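Local coordinates for cellulose binding protein (Clavibacter michiganensis, PDB 4JJO) that probably binds cell-wall polysaccharides such as cellulose as the expansin module of a larger, probable endoglucanase, and is associated with cell-wall loosening, at residues R113-Q126 and Y153-G165. Numbering follows the deposited sequence. Where two conformers were deposited one is given.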
loop_
_atom_site.group_PDB
_atom_site.type_symbol
_atom_site.label_atom_id
_atom_site.label_comp_id
_atom_site.label_asym_id
_atom_site.label_seq_id
_atom_site.Cartn_x
_atom_site.Cartn_y
_atom_site.Cartn_z
ATOM N N ARG A 113 4.314 3.170 10.219
ATOM C CA ARG A 113 3.488 2.802 11.359
ATOM C C ARG A 113 3.976 1.491 11.948
ATOM O O ARG A 113 3.982 0.456 11.277
ATOM C CB ARG A 113 2.009 2.682 10.978
ATOM C CG ARG A 113 1.142 2.224 12.145
ATOM C CD ARG A 113 -0.348 2.366 11.883
ATOM N NE ARG A 113 -0.806 1.531 10.776
ATOM C CZ ARG A 113 -2.045 1.064 10.646
ATOM N NH1 ARG A 113 -2.969 1.338 11.557
ATOM N NH2 ARG A 113 -2.361 0.313 9.600
ATOM N N VAL A 114 4.399 1.543 13.203
ATOM C CA VAL A 114 4.757 0.336 13.924
ATOM C C VAL A 114 3.470 -0.396 14.273
ATOM O O VAL A 114 2.510 0.218 14.737
ATOM C CB VAL A 114 5.534 0.652 15.212
ATOM C CG1 VAL A 114 5.850 -0.626 15.962
ATOM C CG2 VAL A 114 6.811 1.410 14.888
ATOM N N LYS A 115 3.446 -1.703 14.039
ATOM C CA LYS A 115 2.261 -2.499 14.312
ATOM C C LYS A 115 1.987 -2.550 15.805
ATOM O O LYS A 115 2.917 -2.621 16.612
ATOM C CB LYS A 115 2.442 -3.924 13.791
ATOM C CG LYS A 115 1.153 -4.729 13.798
ATOM C CD LYS A 115 1.364 -6.162 13.350
ATOM C CE LYS A 115 0.026 -6.876 13.235
ATOM N NZ LYS A 115 0.153 -8.341 13.002
ATOM N N GLU A 116 0.714 -2.512 16.178
ATOM C CA GLU A 116 0.304 -2.683 17.565
ATOM C C GLU A 116 0.929 -3.965 18.105
ATOM O O GLU A 116 0.937 -4.979 17.407
ATOM C CB GLU A 116 -1.223 -2.784 17.655
ATOM C CG GLU A 116 -1.976 -1.479 17.407
ATOM C CD GLU A 116 -2.189 -1.179 15.931
ATOM O OE1 GLU A 116 -1.690 -1.943 15.075
ATOM O OE2 GLU A 116 -2.864 -0.174 15.626
ATOM N N GLY A 117 1.429 -3.930 19.335
ATOM C CA GLY A 117 2.020 -5.108 19.945
ATOM C C GLY A 117 3.515 -5.247 19.733
ATOM O O GLY A 117 4.156 -6.088 20.363
ATOM N N SER A 118 4.076 -4.434 18.843
ATOM C CA SER A 118 5.504 -4.499 18.546
ATOM C C SER A 118 6.354 -4.222 19.781
ATOM O O SER A 118 5.950 -3.478 20.678
ATOM C CB SER A 118 5.864 -3.499 17.446
ATOM O OG SER A 118 5.241 -3.834 16.218
ATOM N N SER A 119 7.530 -4.841 19.811
ATOM C CA SER A 119 8.505 -4.650 20.878
ATOM C C SER A 119 9.884 -4.995 20.322
ATOM O O SER A 119 10.021 -5.282 19.135
ATOM C CB SER A 119 8.176 -5.552 22.069
ATOM O OG SER A 119 8.277 -6.918 21.707
ATOM N N ARG A 120 10.906 -4.968 21.170
ATOM C CA ARG A 120 12.246 -5.358 20.737
ATOM C C ARG A 120 12.301 -6.847 20.393
ATOM O O ARG A 120 13.136 -7.274 19.598
ATOM C CB ARG A 120 13.285 -5.028 21.811
ATOM C CG ARG A 120 13.577 -3.538 21.972
ATOM C CD ARG A 120 14.002 -3.190 23.393
ATOM N NE ARG A 120 15.240 -3.856 23.788
ATOM C CZ ARG A 120 15.784 -3.768 24.999
ATOM N NH1 ARG A 120 15.198 -3.043 25.943
ATOM N NH2 ARG A 120 16.916 -4.404 25.270
ATOM N N TRP A 121 11.406 -7.630 20.987
ATOM C CA TRP A 121 11.363 -9.070 20.742
ATOM C C TRP A 121 10.914 -9.367 19.319
ATOM O O TRP A 121 11.482 -10.222 18.641
ATOM C CB TRP A 121 10.398 -9.749 21.718
ATOM C CG TRP A 121 10.766 -9.596 23.163
ATOM C CD1 TRP A 121 10.222 -8.723 24.060
ATOM C CD2 TRP A 121 11.751 -10.348 23.882
ATOM N NE1 TRP A 121 10.811 -8.881 25.289
ATOM C CE2 TRP A 121 11.751 -9.873 25.208
ATOM C CE3 TRP A 121 12.631 -11.375 23.532
ATOM C CZ2 TRP A 121 12.602 -10.389 26.183
ATOM C CZ3 TRP A 121 13.475 -11.884 24.502
ATOM C CH2 TRP A 121 13.452 -11.392 25.811
ATOM N N TRP A 122 9.881 -8.652 18.884
ATOM C CA TRP A 122 9.274 -8.856 17.576
ATOM C C TRP A 122 8.505 -7.599 17.208
ATOM O O TRP A 122 7.762 -7.055 18.024
ATOM C CB TRP A 122 8.320 -10.054 17.606
ATOM C CG TRP A 122 7.692 -10.378 16.281
ATOM C CD1 TRP A 122 8.164 -11.249 15.341
ATOM C CD2 TRP A 122 6.470 -9.841 15.755
ATOM N NE1 TRP A 122 7.313 -11.285 14.261
ATOM C CE2 TRP A 122 6.268 -10.431 14.489
ATOM C CE3 TRP A 122 5.532 -8.918 16.229
ATOM C CZ2 TRP A 122 5.163 -10.126 13.695
ATOM C CZ3 TRP A 122 4.435 -8.618 15.436
ATOM C CH2 TRP A 122 4.263 -9.218 14.182
ATOM N N ALA A 123 8.689 -7.128 15.983
ATOM C CA ALA A 123 8.025 -5.909 15.557
ATOM C C ALA A 123 7.568 -5.990 14.112
ATOM O O ALA A 123 8.116 -6.748 13.311
ATOM C CB ALA A 123 8.946 -4.716 15.748
ATOM N N GLY A 124 6.551 -5.199 13.799
ATOM C CA GLY A 124 6.070 -5.058 12.442
ATOM C C GLY A 124 6.081 -3.599 12.035
ATOM O O GLY A 124 5.759 -2.722 12.839
ATOM N N LEU A 125 6.468 -3.333 10.792
ATOM C CA LEU A 125 6.451 -1.979 10.262
ATOM C C LEU A 125 5.641 -1.929 8.980
ATOM O O LEU A 125 5.727 -2.822 8.136
ATOM C CB LEU A 125 7.865 -1.480 9.961
ATOM C CG LEU A 125 8.873 -1.364 11.102
ATOM C CD1 LEU A 125 10.130 -0.701 10.575
ATOM C CD2 LEU A 125 8.304 -0.579 12.266
ATOM N N GLN A 126 4.852 -0.874 8.844
ATOM C CA GLN A 126 4.133 -0.613 7.613
ATOM C C GLN A 126 4.664 0.668 6.992
ATOM O O GLN A 126 4.781 1.691 7.670
ATOM C CB GLN A 126 2.643 -0.482 7.903
ATOM C CG GLN A 126 1.814 -0.062 6.708
ATOM C CD GLN A 126 0.340 -0.046 7.020
ATOM O OE1 GLN A 126 -0.098 0.629 7.953
ATOM N NE2 GLN A 126 -0.438 -0.807 6.255
ATOM N N TYR A 153 -0.145 -9.147 4.517
ATOM C CA TYR A 153 -1.176 -8.226 4.994
ATOM C C TYR A 153 -0.695 -6.776 5.150
ATOM O O TYR A 153 -1.319 -5.978 5.851
ATOM C CB TYR A 153 -1.801 -8.731 6.301
ATOM C CG TYR A 153 -0.843 -8.881 7.458
ATOM C CD1 TYR A 153 -0.492 -7.792 8.243
ATOM C CD2 TYR A 153 -0.312 -10.121 7.782
ATOM C CE1 TYR A 153 0.377 -7.929 9.311
ATOM C CE2 TYR A 153 0.556 -10.269 8.847
ATOM C CZ TYR A 153 0.899 -9.169 9.606
ATOM O OH TYR A 153 1.760 -9.305 10.669
ATOM N N GLY A 154 0.409 -6.436 4.492
ATOM C CA GLY A 154 0.805 -5.046 4.348
ATOM C C GLY A 154 1.864 -4.546 5.313
ATOM O O GLY A 154 2.177 -3.355 5.320
ATOM N N TYR A 155 2.412 -5.443 6.125
ATOM C CA TYR A 155 3.476 -5.079 7.052
ATOM C C TYR A 155 4.779 -5.790 6.710
ATOM O O TYR A 155 4.820 -6.685 5.864
ATOM C CB TYR A 155 3.084 -5.430 8.489
ATOM C CG TYR A 155 2.243 -4.386 9.185
ATOM C CD1 TYR A 155 2.821 -3.492 10.075
ATOM C CD2 TYR A 155 0.874 -4.299 8.960
ATOM C CE1 TYR A 155 2.061 -2.538 10.721
ATOM C CE2 TYR A 155 0.105 -3.349 9.602
ATOM C CZ TYR A 155 0.705 -2.470 10.481
ATOM O OH TYR A 155 -0.063 -1.524 11.119
ATOM N N TRP A 156 5.840 -5.370 7.390
ATOM C CA TRP A 156 7.139 -6.015 7.312
ATOM C C TRP A 156 7.530 -6.394 8.731
ATOM O O TRP A 156 7.493 -5.550 9.622
ATOM C CB TRP A 156 8.173 -5.057 6.727
ATOM C CG TRP A 156 7.921 -4.692 5.306
ATOM C CD1 TRP A 156 7.035 -3.764 4.842
ATOM C CD2 TRP A 156 8.569 -5.242 4.153
ATOM N NE1 TRP A 156 7.090 -3.706 3.469
ATOM C CE2 TRP A 156 8.023 -4.602 3.023
ATOM C CE3 TRP A 156 9.557 -6.214 3.968
ATOM C CZ2 TRP A 156 8.438 -4.901 1.726
ATOM C CZ3 TRP A 156 9.964 -6.509 2.681
ATOM C CH2 TRP A 156 9.405 -5.856 1.577
ATOM N N VAL A 157 7.898 -7.652 8.950
ATOM C CA VAL A 157 8.149 -8.122 10.311
ATOM C C VAL A 157 9.581 -8.587 10.539
ATOM O O VAL A 157 10.304 -8.939 9.609
ATOM C CB VAL A 157 7.176 -9.252 10.721
ATOM C CG1 VAL A 157 5.743 -8.744 10.702
ATOM C CG2 VAL A 157 7.337 -10.461 9.817
ATOM N N THR A 158 9.973 -8.582 11.807
ATOM C CA THR A 158 11.327 -8.933 12.206
ATOM C C THR A 158 11.498 -10.446 12.315
ATOM O O THR A 158 10.660 -11.127 12.903
ATOM C CB THR A 158 11.660 -8.297 13.566
ATOM O OG1 THR A 158 10.657 -8.661 14.520
ATOM C CG2 THR A 158 11.710 -6.777 13.448
ATOM N N PRO A 159 12.587 -10.979 11.740
ATOM C CA PRO A 159 12.927 -12.400 11.860
ATOM C C PRO A 159 13.643 -12.694 13.173
ATOM O O PRO A 159 13.816 -13.854 13.543
ATOM C CB PRO A 159 13.877 -12.624 10.684
ATOM C CG PRO A 159 14.552 -11.315 10.513
ATOM C CD PRO A 159 13.530 -10.263 10.862
ATOM N N SER A 160 14.062 -11.638 13.861
ATOM C CA SER A 160 14.782 -11.770 15.120
ATOM C C SER A 160 14.793 -10.411 15.810
ATOM O O SER A 160 14.469 -9.401 15.185
ATOM C CB SER A 160 16.203 -12.279 14.874
ATOM O OG SER A 160 16.933 -11.404 14.031
ATOM N N PRO A 161 15.150 -10.380 17.104
ATOM C CA PRO A 161 15.035 -9.141 17.882
ATOM C C PRO A 161 15.787 -7.949 17.297
ATOM O O PRO A 161 16.744 -8.110 16.533
ATOM C CB PRO A 161 15.629 -9.526 19.238
ATOM C CG PRO A 161 15.403 -10.979 19.337
ATOM C CD PRO A 161 15.600 -11.503 17.946
ATOM N N ILE A 162 15.338 -6.757 17.670
ATOM C CA ILE A 162 15.982 -5.517 17.262
ATOM C C ILE A 162 16.528 -4.793 18.483
ATOM O O ILE A 162 16.163 -5.102 19.621
ATOM C CB ILE A 162 15.013 -4.587 16.516
ATOM C CG1 ILE A 162 13.752 -4.337 17.350
ATOM C CG2 ILE A 162 14.645 -5.188 15.173
ATOM C CD1 ILE A 162 12.873 -3.228 16.813
ATOM N N GLN A 163 17.402 -3.824 18.239
ATOM C CA GLN A 163 18.067 -3.108 19.316
ATOM C C GLN A 163 17.152 -2.068 19.952
ATOM O O GLN A 163 16.209 -1.579 19.327
ATOM C CB GLN A 163 19.348 -2.445 18.806
ATOM C CG GLN A 163 19.129 -1.359 17.769
ATOM C CD GLN A 163 20.433 -0.834 17.208
ATOM O OE1 GLN A 163 21.337 -1.605 16.885
ATOM N NE2 GLN A 163 20.545 0.485 17.102
ATOM N N ASP A 164 17.443 -1.744 21.206
ATOM C CA ASP A 164 16.683 -0.756 21.955
ATOM C C ASP A 164 17.034 0.641 21.454
ATOM O O ASP A 164 18.009 0.819 20.725
ATOM C CB ASP A 164 17.000 -0.886 23.445
ATOM C CG ASP A 164 16.164 0.040 24.306
ATOM O OD1 ASP A 164 15.090 0.481 23.848
ATOM O OD2 ASP A 164 16.584 0.318 25.448
ATOM N N GLY A 165 16.232 1.628 21.838
ATOM C CA GLY A 165 16.472 2.996 21.423
ATOM C C GLY A 165 15.812 3.315 20.096
ATOM O O GLY A 165 15.021 2.522 19.582
HETATM O O HOH W 1 16.913 -4.893 22.351
HETATM O O HOH W 2 11.746 -10.899 16.018
HETATM O O HOH W 3 8.602 -13.181 12.045
#
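Leu-125 and Trp-156 pair through both of their peptide groups, each N donating to the other's O at 2.7 Å, where strands 124-128 and 156-157 run antiparallel in the sheet of the expansin C-terminal domain. Beyond them Thr-158 brackets Ala-123: its N donates to Ala-123 O at 3.0 Å, while its OG1 accepts from Ala-123 N along a nearly straight bond (2.9 Å, 166°). A chi1 of 54° sets OG1 between the threonine's own N and carbonyl carbon, letting the hydroxyl stand in for a backbone acceptor. One water joins that OG1 to Trp-121 O, and another links Trp-122 NE1 to Thr-158 O. At the loop end Ile-162 N bonds to Arg-120 O, and Asp-164 stacks on the Arg-120 guanidinium, CB over its centre and the carboxylate nearly parallel; the ionic pairing is long, with no N-H aimed at the oxygen.

At the other end of the pairing, the Tyr-155 ring is clamped between Gln-126 CB, 3.7 Å from its centroid, and Lys-115 CG over the other face. The extended lysine chain then carries NZ to Tyr-153 OH (3.0 Å). Arg-113 NE and NH2 both hold Gln-126 OE1, while Gln-126 NE2 donates to Ser-24 O and Arg-113 NH1 to Ile-18 O. Backbone bonds thus grow sparse past Leu-125, the Thr-158 hydroxyl and waters filling in, while buried Arg-113 and Gln-126 tie this sheet to the N-terminal part.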